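PDB 3KH1: predicted metal-dependent phosphohydrolase from Magnetospirillum magnetotacticum MS-1, which probably acts as a metal-dependent phosphohydrolase of the HD-domain family, perhaps with 5'-deoxynucleotidase activity. Local coordinates for residues A[8-20]-A[105-117]. Residues are numbered along the deposited sequence; the frame is centred on the assembly and turned at random.
Sequences SRLAAQMSFVVEI and ARLFGLLPPDQAA
Helix 8-19 lies along the turn that joins helices 96-108 and 113-128, with Arg-9 beside Pro-112, Ala-12 beside Leu-111 (CA to CA 5.2 Å) and Phe-16 beside Leu-110. Its axis runs 36° from that of segment 113-117. A type I beta turn spans Phe-108 to Leu-111, and Pro-112 occupies the N-cap position of helix 113-128. Phe-16, its CG swung anti to the backbone N (chi1 -175°), enters the bend: Leu-111 CG makes a CH-pi contact over one face, 4.0 Å from the ring centroid, Ile-20 CG2 covers the opposite face, and Leu-107 O meets the ring edge at CD1, 3.2 Å away. Ala-12 CB packs 3.4 Å from Leu-110 O, and a water donates to both that oxygen and Ser-15 OG. In this mainly helical HD-domain fold the contact fastens the N-terminal helix to an interhelical turn, and the second subunit packs against the same helix. Near the N-terminal end the Arg-9 guanidinium grips Asp-114 end-on, NH1 to OD1 (2.8 Å, nearly straight) and NH2 to OD2, the two planes 49° apart, while Pro-112 CG lies over one guanidinium face; Arg-9 NE pairs with Glu-57 of the second subunit. With an alanine in place of Arg-9, Asp-114 and Glu-57 of the second subunit would probably both lose a cationic mate. Gln-13 NE2 donates to Gln-115 OE1 (2.8 Å), approaching from above the carbonyl plane, while Gln-13 OE1 bonds Tyr-58 OH of the second subunit. At the other end Arg-106 NH2 and NH1 both reach Glu-19 OE2, NH2 at 2.9 Å, from the same face of the carboxylate; Lys-22 shares this oxygen, and Asp-81 holds Arg-106 NE.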
ATOM      1  N   SER A   8      -6.747 -24.557   8.885  1.00 17.09           N
ATOM      2  CA  SER A   8      -5.492 -24.057   9.452  1.00 16.27           C
ATOM      3  C   SER A   8      -4.780 -23.092   8.522  1.00 15.86           C
ATOM      4  O   SER A   8      -4.283 -22.071   8.966  1.00 15.14           O
ATOM      5  CB  SER A   8      -4.543 -25.217   9.759  1.00 16.32           C
ATOM      6  OG  SER A   8      -5.073 -26.042  10.776  1.00 16.40           O
ATOM      7  N   ARG A   9      -4.734 -23.431   7.246  1.00 15.34           N
ATOM      8  CA  ARG A   9      -3.970 -22.595   6.318  1.00 15.19           C
ATOM      9  C   ARG A   9      -4.574 -21.195   6.231  1.00 14.91           C
ATOM     10  O   ARG A   9      -3.862 -20.198   6.337  1.00 14.03           O
ATOM     11  CB  ARG A   9      -3.926 -23.279   4.942  1.00 15.60           C
ATOM     12  CG  ARG A   9      -3.294 -22.409   3.849  1.00 14.48           C
ATOM     13  CD  ARG A   9      -3.181 -23.196   2.552  1.00 14.91           C
ATOM     14  NE  ARG A   9      -2.587 -22.369   1.516  1.00 15.23           N
ATOM     15  CZ  ARG A   9      -1.276 -22.162   1.374  1.00 16.53           C
ATOM     16  NH1 ARG A   9      -0.391 -22.770   2.141  1.00 18.21           N
ATOM     17  NH2 ARG A   9      -0.826 -21.348   0.434  1.00 15.86           N
ATOM     18  N   LEU A  10      -5.886 -21.118   6.025  1.00 14.51           N
ATOM     19  CA  LEU A  10      -6.565 -19.826   5.878  1.00 14.33           C
ATOM     20  C   LEU A  10      -6.442 -19.081   7.226  1.00 14.12           C
ATOM     21  O   LEU A  10      -6.262 -17.873   7.225  1.00 14.63           O
ATOM     22  CB  LEU A  10      -8.010 -20.031   5.426  1.00 14.51           C
ATOM     23  CG  LEU A  10      -8.781 -18.731   5.183  1.00 16.04           C
ATOM     24  CD1 LEU A  10      -8.093 -17.768   4.193  1.00 16.79           C
ATOM     25  CD2 LEU A  10     -10.204 -19.094   4.741  1.00 18.51           C
ATOM     26  N   ALA A  11      -6.584 -19.763   8.367  1.00 14.24           N
ATOM     27  CA  ALA A  11      -6.459 -19.054   9.633  1.00 14.75           C
ATOM     28  C   ALA A  11      -5.065 -18.442   9.802  1.00 14.99           C
ATOM     29  O   ALA A  11      -4.953 -17.327  10.323  1.00 14.88           O
ATOM     30  CB  ALA A  11      -6.763 -19.988  10.785  1.00 16.13           C
ATOM     31  N   ALA A  12      -4.030 -19.144   9.364  1.00 14.88           N
ATOM     32  CA  ALA A  12      -2.666 -18.638   9.457  1.00 14.65           C
ATOM     33  C   ALA A  12      -2.525 -17.414   8.564  1.00 14.39           C
ATOM     34  O   ALA A  12      -2.010 -16.358   8.982  1.00 14.16           O
ATOM     35  CB  ALA A  12      -1.638 -19.727   9.080  1.00 15.99           C
ATOM     36  N   GLN A  13      -3.045 -17.500   7.335  1.00 13.61           N
ATOM     37  CA  GLN A  13      -3.033 -16.347   6.427  1.00 13.59           C
ATOM     38  C   GLN A  13      -3.749 -15.132   7.016  1.00 13.20           C
ATOM     39  O   GLN A  13      -3.231 -14.015   6.980  1.00 13.52           O
ATOM     40  CB  GLN A  13      -3.629 -16.737   5.068  1.00 13.74           C
ATOM     41  CG  GLN A  13      -2.760 -17.750   4.363  1.00 13.85           C
ATOM     42  CD  GLN A  13      -3.464 -18.449   3.205  1.00 12.82           C
ATOM     43  OE1 GLN A  13      -4.678 -18.695   3.264  1.00 14.97           O
ATOM     44  NE2 GLN A  13      -2.704 -18.732   2.108  1.00 14.78           N
HETATM   45  N   MSE A  14      -4.912 -15.346   7.627  1.00 13.20           N
HETATM   46  CA  MSE A  14      -5.652 -14.227   8.214  1.00 13.46           C
HETATM   47  C   MSE A  14      -4.928 -13.654   9.416  1.00 13.66           C
HETATM   48  O   MSE A  14      -4.942 -12.432   9.610  1.00 13.83           O
HETATM   49  CB  MSE A  14      -7.067 -14.638   8.633  1.00 13.95           C
HETATM   50  CG  MSE A  14      -7.935 -15.047   7.486  1.00 15.57           C
HETATM   51 SE   MSE A  14      -8.040 -13.719   6.057  0.75 16.84          SE
HETATM   52  CE  MSE A  14      -9.465 -14.529   5.113  1.00 23.00           C
ATOM     53  N   SER A  15      -4.237 -14.505  10.194  1.00 14.15           N
ATOM     54  CA  SER A  15      -3.486 -14.015  11.342  1.00 14.91           C
ATOM     55  C   SER A  15      -2.374 -13.033  10.902  1.00 15.01           C
ATOM     56  O   SER A  15      -2.157 -12.005  11.550  1.00 15.05           O
ATOM     57  CB  SER A  15      -2.932 -15.164  12.153  1.00 16.10           C
ATOM     58  OG  SER A  15      -1.734 -15.728  11.622  1.00 18.28           O
ATOM     59  N   PHE A  16      -1.753 -13.307   9.749  1.00 14.05           N
ATOM     60  CA  PHE A  16      -0.755 -12.409   9.191  1.00 14.17           C
ATOM     61  C   PHE A  16      -1.401 -11.113   8.706  1.00 13.19           C
ATOM     62  O   PHE A  16      -0.916 -10.027   9.014  1.00 12.66           O
ATOM     63  CB  PHE A  16      -0.020 -13.111   8.049  1.00 13.53           C
ATOM     64  CG  PHE A  16       1.129 -12.324   7.470  1.00 12.84           C
ATOM     65  CD1 PHE A  16       2.358 -12.297   8.083  1.00 13.93           C
ATOM     66  CD2 PHE A  16       0.968 -11.655   6.279  1.00 13.04           C
ATOM     67  CE1 PHE A  16       3.406 -11.607   7.537  1.00 13.68           C
ATOM     68  CE2 PHE A  16       2.038 -10.937   5.738  1.00 13.20           C
ATOM     69  CZ  PHE A  16       3.252 -10.957   6.369  1.00 13.10           C
ATOM     70  N   VAL A  17      -2.524 -11.228   7.984  1.00 12.19           N
ATOM     71  CA  VAL A  17      -3.291 -10.076   7.505  1.00 11.97           C
ATOM     72  C   VAL A  17      -3.619  -9.133   8.658  1.00 12.04           C
ATOM     73  O   VAL A  17      -3.474  -7.885   8.529  1.00 12.61           O
ATOM     74  CB  VAL A  17      -4.519 -10.473   6.679  1.00 12.36           C
ATOM     75  CG1 VAL A  17      -5.397  -9.239   6.361  1.00 12.37           C
ATOM     76  CG2 VAL A  17      -4.100 -11.213   5.356  1.00 12.50           C
ATOM     77  N   VAL A  18      -4.090  -9.683   9.768  1.00 12.81           N
ATOM     78  CA  VAL A  18      -4.438  -8.867  10.921  1.00 14.16           C
ATOM     79  C   VAL A  18      -3.201  -8.227  11.569  1.00 13.77           C
ATOM     80  O   VAL A  18      -3.220  -7.048  11.942  1.00 13.86           O
ATOM     81  CB  VAL A  18      -5.289  -9.692  11.931  1.00 14.57           C
ATOM     82  CG1 VAL A  18      -5.437  -8.962  13.274  1.00 17.19           C
ATOM     83  CG2 VAL A  18      -6.663 -10.034  11.267  1.00 16.85           C
ATOM     84  N   GLU A  19      -2.142  -9.014  11.744  1.00 13.13           N
ATOM     85  CA  GLU A  19      -0.916  -8.554  12.397  1.00 13.95           C
ATOM     86  C   GLU A  19      -0.280  -7.360  11.687  1.00 13.24           C
ATOM     87  O   GLU A  19       0.168  -6.406  12.325  1.00 13.73           O
ATOM     88  CB  GLU A  19       0.079  -9.683  12.472  1.00 15.02           C
ATOM     89  CG  GLU A  19       1.387  -9.297  13.204  1.00 17.70           C
ATOM     90  CD  GLU A  19       1.286  -9.062  14.729  1.00 19.70           C
ATOM     91  OE1 GLU A  19       0.230  -9.295  15.355  1.00 24.05           O
ATOM     92  OE2 GLU A  19       2.318  -8.690  15.343  1.00 21.68           O
ATOM     93  N   ILE A  20      -0.313  -7.372  10.361  1.00 12.85           N
ATOM     94  CA  ILE A  20       0.418  -6.360   9.602  1.00 12.53           C
ATOM     95  C   ILE A  20      -0.274  -5.014   9.602  1.00 12.04           C
ATOM     96  O   ILE A  20       0.329  -4.048   9.117  1.00 12.27           O
ATOM     97  CB  ILE A  20       0.818  -6.864   8.180  1.00 12.64           C
ATOM     98  CG1 ILE A  20      -0.388  -7.071   7.272  1.00 12.57           C
ATOM     99  CG2 ILE A  20       1.722  -8.102   8.250  1.00 13.61           C
ATOM    100  CD1 ILE A  20      -0.032  -7.424   5.785  1.00 13.19           C
ATOM    101  N   ALA A 105      11.516 -13.795  10.991  1.00 21.64           N
ATOM    102  CA  ALA A 105      11.132 -15.095  11.519  1.00 22.00           C
ATOM    103  C   ALA A 105       9.768 -15.101  12.234  1.00 22.63           C
ATOM    104  O   ALA A 105       8.963 -16.017  12.013  1.00 24.53           O
ATOM    105  CB  ALA A 105      12.225 -15.659  12.412  1.00 23.71           C
ATOM    106  N   ARG A 106       9.484 -14.085  13.044  1.00 21.41           N
ATOM    107  CA  ARG A 106       8.246 -14.040  13.792  1.00 21.72           C
ATOM    108  C   ARG A 106       7.078 -13.691  12.894  1.00 20.41           C
ATOM    109  O   ARG A 106       6.011 -14.309  12.959  1.00 21.18           O
ATOM    110  CB  ARG A 106       8.308 -13.022  14.929  1.00 22.16           C
ATOM    111  CG  ARG A 106       7.058 -13.054  15.803  1.00 22.55           C
ATOM    112  CD  ARG A 106       7.054 -11.955  16.830  1.00 23.45           C
ATOM    113  NE  ARG A 106       6.649 -10.650  16.286  1.00 22.53           N
ATOM    114  CZ  ARG A 106       5.385 -10.258  16.056  1.00 22.58           C
ATOM    115  NH1 ARG A 106       4.341 -11.057  16.284  1.00 24.88           N
ATOM    116  NH2 ARG A 106       5.154  -9.029  15.663  1.00 22.22           N
ATOM    117  N   LEU A 107       7.269 -12.663  12.057  1.00 17.81           N
ATOM    118  CA  LEU A 107       6.176 -12.121  11.270  1.00 16.39           C
ATOM    119  C   LEU A 107       5.835 -13.022  10.101  1.00 15.92           C
ATOM    120  O   LEU A 107       4.671 -13.430   9.968  1.00 16.16           O
ATOM    121  CB  LEU A 107       6.505 -10.692  10.816  1.00 16.00           C
ATOM    122  CG  LEU A 107       6.398  -9.669  11.987  1.00 15.96           C
ATOM    123  CD1 LEU A 107       7.258  -8.460  11.735  1.00 18.44           C
ATOM    124  CD2 LEU A 107       4.918  -9.352  12.250  1.00 18.13           C
ATOM    125  N   PHE A 108       6.793 -13.296   9.212  1.00 16.32           N
ATOM    126  CA  PHE A 108       6.522 -14.236   8.114  1.00 17.24           C
ATOM    127  C   PHE A 108       6.178 -15.629   8.660  1.00 17.77           C
ATOM    128  O   PHE A 108       5.425 -16.355   8.022  1.00 18.13           O
ATOM    129  CB  PHE A 108       7.676 -14.275   7.090  1.00 17.85           C
ATOM    130  CG  PHE A 108       7.906 -12.930   6.416  1.00 16.77           C
ATOM    131  CD1 PHE A 108       6.893 -12.298   5.702  1.00 15.83           C
ATOM    132  CD2 PHE A 108       9.115 -12.262   6.524  1.00 17.49           C
ATOM    133  CE1 PHE A 108       7.087 -11.059   5.111  1.00 15.40           C
ATOM    134  CE2 PHE A 108       9.287 -11.008   5.916  1.00 17.55           C
ATOM    135  CZ  PHE A 108       8.292 -10.441   5.233  1.00 14.50           C
ATOM    136  N   GLY A 109       6.652 -15.953   9.865  1.00 18.16           N
ATOM    137  CA  GLY A 109       6.382 -17.251  10.469  1.00 18.89           C
ATOM    138  C   GLY A 109       4.916 -17.427  10.822  1.00 18.90           C
ATOM    139  O   GLY A 109       4.498 -18.545  11.098  1.00 20.76           O
ATOM    140  N   LEU A 110       4.130 -16.348  10.861  1.00 18.98           N
ATOM    141  CA  LEU A 110       2.673 -16.461  11.015  1.00 17.42           C
ATOM    142  C   LEU A 110       2.009 -17.143   9.801  1.00 17.55           C
ATOM    143  O   LEU A 110       0.949 -17.741   9.910  1.00 18.41           O
ATOM    144  CB  LEU A 110       2.043 -15.089  11.243  1.00 18.59           C
ATOM    145  CG  LEU A 110       2.398 -14.378  12.567  1.00 20.21           C
ATOM    146  CD1 LEU A 110       1.842 -12.947  12.561  1.00 19.47           C
ATOM    147  CD2 LEU A 110       1.907 -15.178  13.798  1.00 23.08           C
ATOM    148  N   LEU A 111       2.610 -16.989   8.630  1.00 17.45           N
ATOM    149  CA  LEU A 111       2.038 -17.538   7.403  1.00 16.98           C
ATOM    150  C   LEU A 111       2.175 -19.058   7.377  1.00 17.97           C
ATOM    151  O   LEU A 111       3.009 -19.622   8.092  1.00 18.57           O
ATOM    152  CB  LEU A 111       2.739 -16.934   6.180  1.00 16.97           C
ATOM    153  CG  LEU A 111       2.432 -15.456   5.927  1.00 14.40           C
ATOM    154  CD1 LEU A 111       3.510 -14.860   5.012  1.00 16.62           C
ATOM    155  CD2 LEU A 111       1.004 -15.307   5.383  1.00 14.37           C
ATOM    156  N   PRO A 112       1.375 -19.720   6.523  1.00 17.07           N
ATOM    157  CA  PRO A 112       1.663 -21.125   6.279  1.00 18.04           C
ATOM    158  C   PRO A 112       3.115 -21.307   5.802  1.00 20.22           C
ATOM    159  O   PRO A 112       3.671 -20.388   5.208  1.00 19.32           O
ATOM    160  CB  PRO A 112       0.692 -21.527   5.172  1.00 19.76           C
ATOM    161  CG  PRO A 112      -0.195 -20.411   4.973  1.00 18.58           C
ATOM    162  CD  PRO A 112       0.296 -19.204   5.671  1.00 16.57           C
ATOM    163  N   PRO A 113       3.725 -22.475   6.054  1.00 21.96           N
ATOM    164  CA  PRO A 113       5.148 -22.640   5.727  1.00 21.53           C
ATOM    165  C   PRO A 113       5.587 -22.258   4.313  1.00 20.58           C
ATOM    166  O   PRO A 113       6.673 -21.700   4.168  1.00 21.69           O
ATOM    167  CB  PRO A 113       5.393 -24.128   5.978  1.00 23.32           C
ATOM    168  CG  PRO A 113       4.437 -24.440   7.074  1.00 24.67           C
ATOM    169  CD  PRO A 113       3.206 -23.622   6.822  1.00 23.32           C
ATOM    170  N   ASP A 114       4.801 -22.589   3.287  1.00 19.90           N
ATOM    171  CA  ASP A 114       5.171 -22.263   1.918  1.00 19.06           C
ATOM    172  C   ASP A 114       5.284 -20.733   1.727  1.00 18.65           C
ATOM    173  O   ASP A 114       6.259 -20.229   1.188  1.00 18.93           O
ATOM    174  CB  ASP A 114       4.232 -22.911   0.886  1.00 19.61           C
ATOM    175  CG  ASP A 114       2.792 -22.406   0.979  1.00 20.50           C
ATOM    176  OD1 ASP A 114       2.294 -22.151   2.074  1.00 21.68           O
ATOM    177  OD2 ASP A 114       2.127 -22.277  -0.059  1.00 26.69           O
ATOM    178  N   GLN A 115       4.322 -20.008   2.239  1.00 17.21           N
ATOM    179  CA  GLN A 115       4.336 -18.590   2.118  1.00 16.11           C
ATOM    180  C   GLN A 115       5.302 -17.916   3.078  1.00 15.92           C
ATOM    181  O   GLN A 115       5.902 -16.899   2.736  1.00 15.94           O
ATOM    182  CB  GLN A 115       2.924 -18.022   2.323  1.00 15.10           C
ATOM    183  CG  GLN A 115       1.968 -18.272   1.165  1.00 14.10           C
ATOM    184  CD  GLN A 115       0.622 -17.685   1.416  1.00 13.68           C
ATOM    185  OE1 GLN A 115       0.005 -17.947   2.458  1.00 15.08           O
ATOM    186  NE2 GLN A 115       0.127 -16.905   0.453  1.00 13.47           N
ATOM    187  N   ALA A 116       5.499 -18.508   4.253  1.00 16.99           N
ATOM    188  CA  ALA A 116       6.529 -17.978   5.188  1.00 17.37           C
ATOM    189  C   ALA A 116       7.879 -17.941   4.468  1.00 17.54           C
ATOM    190  O   ALA A 116       8.621 -16.937   4.535  1.00 18.26           O
ATOM    191  CB  ALA A 116       6.643 -18.823   6.475  1.00 18.35           C
ATOM    192  N   ALA A 117       8.227 -19.051   3.799  1.00 18.72           N
ATOM    193  CA  ALA A 117       9.490 -19.133   3.078  1.00 18.13           C
ATOM    194  C   ALA A 117       9.474 -18.186   1.872  1.00 17.19           C
ATOM    195  O   ALA A 117      10.450 -17.501   1.604  1.00 19.06           O
ATOM    196  CB  ALA A 117       9.799 -20.607   2.646  1.00 19.81           C
TER
HETATM  197  O   HOH W   1      -0.134 -18.482  12.329  1.00 46.69           O
HETATM  198  O   HOH W   2       1.551 -10.871  17.216  1.00 41.51           O